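Local coordinates for putative sulfurtransferase DsrE (Allochromatium vinosum, PDB 2HYB), which is of unknown function but could take part in the oxidation of intracellular sulfur, probably as a sulfurtransferase that carries sulfur as a cysteine persulfide, at residues 86-91 with 99-104. Sequence-based numbering, arbitrary orientation.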
loop_
_atom_site.group_PDB
_atom_site.type_symbol
_atom_site.label_atom_id
_atom_site.label_comp_id
_atom_site.label_asym_id
_atom_site.label_seq_id
_atom_site.Cartn_x
_atom_site.Cartn_y
_atom_site.Cartn_z
ATOM N N GLY A 86 -13.131 7.285 10.421
ATOM C CA GLY A 86 -14.101 6.759 11.368
ATOM C C GLY A 86 -13.690 6.531 12.811
ATOM O O GLY A 86 -14.298 5.705 13.495
ATOM N N ILE A 87 -12.669 7.241 13.286
ATOM C CA ILE A 87 -12.250 7.102 14.680
ATOM C C ILE A 87 -12.946 8.227 15.446
ATOM O O ILE A 87 -12.774 9.406 15.115
ATOM C CB ILE A 87 -10.737 7.223 14.826
ATOM C CG1 ILE A 87 -10.058 6.071 14.081
ATOM C CG2 ILE A 87 -10.357 7.196 16.297
ATOM C CD1 ILE A 87 -10.388 4.701 14.637
ATOM N N VAL A 88 -13.723 7.848 16.464
ATOM C CA VAL A 88 -14.519 8.793 17.247
ATOM C C VAL A 88 -14.411 8.689 18.775
ATOM O O VAL A 88 -14.508 7.603 19.348
ATOM C CB VAL A 88 -16.029 8.641 16.880
ATOM C CG1 VAL A 88 -16.871 9.661 17.621
ATOM C CG2 VAL A 88 -16.220 8.760 15.377
ATOM N N ASP A 89 -14.223 9.833 19.429
ATOM C CA ASP A 89 -14.164 9.880 20.886
ATOM C C ASP A 89 -15.320 10.767 21.372
ATOM O O ASP A 89 -16.105 11.272 20.561
ATOM C CB ASP A 89 -12.829 10.455 21.371
ATOM C CG ASP A 89 -12.626 11.904 20.955
ATOM O OD1 ASP A 89 -11.728 12.559 21.527
ATOM O OD2 ASP A 89 -13.362 12.377 20.056
ATOM N N GLU A 90 -15.416 10.956 22.685
ATOM C CA GLU A 90 -16.469 11.775 23.289
ATOM C C GLU A 90 -16.683 13.096 22.532
ATOM O O GLU A 90 -17.798 13.418 22.116
ATOM C CB GLU A 90 -16.106 12.074 24.749
ATOM C CG GLU A 90 -17.252 12.577 25.611
ATOM C CD GLU A 90 -18.262 11.493 25.908
ATOM O OE1 GLU A 90 -19.221 11.764 26.655
ATOM O OE2 GLU A 90 -18.096 10.367 25.394
ATOM N N GLY A 91 -15.605 13.855 22.362
ATOM C CA GLY A 91 -15.691 15.126 21.667
ATOM C C GLY A 91 -16.264 14.994 20.273
ATOM O O GLY A 91 -17.308 15.562 19.970
ATOM N N ASP A 99 -23.866 8.595 16.866
ATOM C CA ASP A 99 -24.544 7.813 17.897
ATOM C C ASP A 99 -23.646 6.875 18.716
ATOM O O ASP A 99 -24.159 6.021 19.438
ATOM C CB ASP A 99 -25.685 6.999 17.273
ATOM C CG ASP A 99 -25.192 5.995 16.244
ATOM O OD1 ASP A 99 -24.257 5.227 16.553
ATOM O OD2 ASP A 99 -25.742 5.960 15.127
ATOM N N ALA A 100 -22.324 7.026 18.614
ATOM C CA ALA A 100 -21.398 6.171 19.366
ATOM C C ALA A 100 -19.938 6.579 19.211
ATOM O O ALA A 100 -19.609 7.449 18.405
ATOM C CB ALA A 100 -21.573 4.715 18.945
ATOM N N THR A 101 -19.068 5.963 20.005
ATOM C CA THR A 101 -17.640 6.249 19.936
ATOM C C THR A 101 -16.923 4.911 19.845
ATOM O O THR A 101 -17.482 3.883 20.221
ATOM C CB THR A 101 -17.128 6.986 21.186
ATOM O OG1 THR A 101 -17.141 6.094 22.303
ATOM C CG2 THR A 101 -17.992 8.184 21.495
ATOM N N ASN A 102 -15.683 4.916 19.367
ATOM C CA ASN A 102 -14.949 3.664 19.231
ATOM C C ASN A 102 -13.464 3.793 19.545
ATOM O O ASN A 102 -12.707 2.858 19.308
ATOM C CB ASN A 102 -15.109 3.145 17.810
ATOM C CG ASN A 102 -14.413 4.025 16.809
ATOM O OD1 ASN A 102 -14.290 5.237 17.009
ATOM N ND2 ASN A 102 -13.954 3.428 15.720
ATOM N N ILE A 103 -13.034 4.937 20.072
ATOM C CA ILE A 103 -11.616 5.115 20.384
ATOM C C ILE A 103 -11.248 4.434 21.692
ATOM O O ILE A 103 -12.067 4.336 22.607
ATOM C CB ILE A 103 -11.214 6.618 20.483
ATOM C CG1 ILE A 103 -9.685 6.751 20.406
ATOM C CG2 ILE A 103 -11.723 7.225 21.793
ATOM C CD1 ILE A 103 -9.161 8.180 20.506
ATOM N N HIS A 104 -10.019 3.939 21.769
ATOM C CA HIS A 104 -9.536 3.298 22.987
ATOM C C HIS A 104 -9.088 4.448 23.887
ATOM O O HIS A 104 -8.417 5.386 23.442
ATOM C CB HIS A 104 -8.359 2.370 22.690
ATOM C CG HIS A 104 -7.903 1.575 23.871
ATOM N ND1 HIS A 104 -7.284 2.147 24.964
ATOM C CD2 HIS A 104 -7.984 0.248 24.140
ATOM C CE1 HIS A 104 -7.006 1.208 25.853
ATOM N NE2 HIS A 104 -7.421 0.046 25.377
#
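N102 meets the backbone of G86 and V88 because its chi1 of 68° sets CG between its own N and carbonyl carbon, turning the amide onto the 86-91 chain. In V88, CG1 stands opposite the backbone N (chi1 -177°), and this methyl packs against A100 O at 3.6 Å. The N102 amide serves both ways: OD1 accepts from V88 N at 2.7 Å, with the donor in the carbonyl plane and the bond nearly straight (164°), while ND2 makes a weak, bent bond to G86 O at 3.2 Å. V88 O in turn is gripped twice, by N102 N at 2.9 Å and by I103 N at 3.1 Å, the second donor lying farther from the carbonyl plane. Apolar groups flank this polar centre: I103 CG2 presses on D89 CB at 3.4 Å, I87 crosses I103 at about a right angle (CG2 to CG1, 4.2 Å), and T101 CG2 lies against the D89 backbone at the N-cap of helix 90-96. D89 OD2 caps E92 N, T101 OG1 is hydrogen-bonded to R49 NH2 of the same chain, and L50 of the second subunit packs on V88 and N102. Replacing N102 by alanine is likely to leave V88 N and G86 O without their side-chain partners, the link then held less firmly, by the backbone bonds to V88 O. The I87 side chain lies about 9 Å from that of C78, probably the persulfide-forming cysteine. With OD1 firmly bonded and ND2 only weakly, neutral, directional hydrogen bonds fasten the link between helices 79-85 and 90-96 to the loop before strand 107-110.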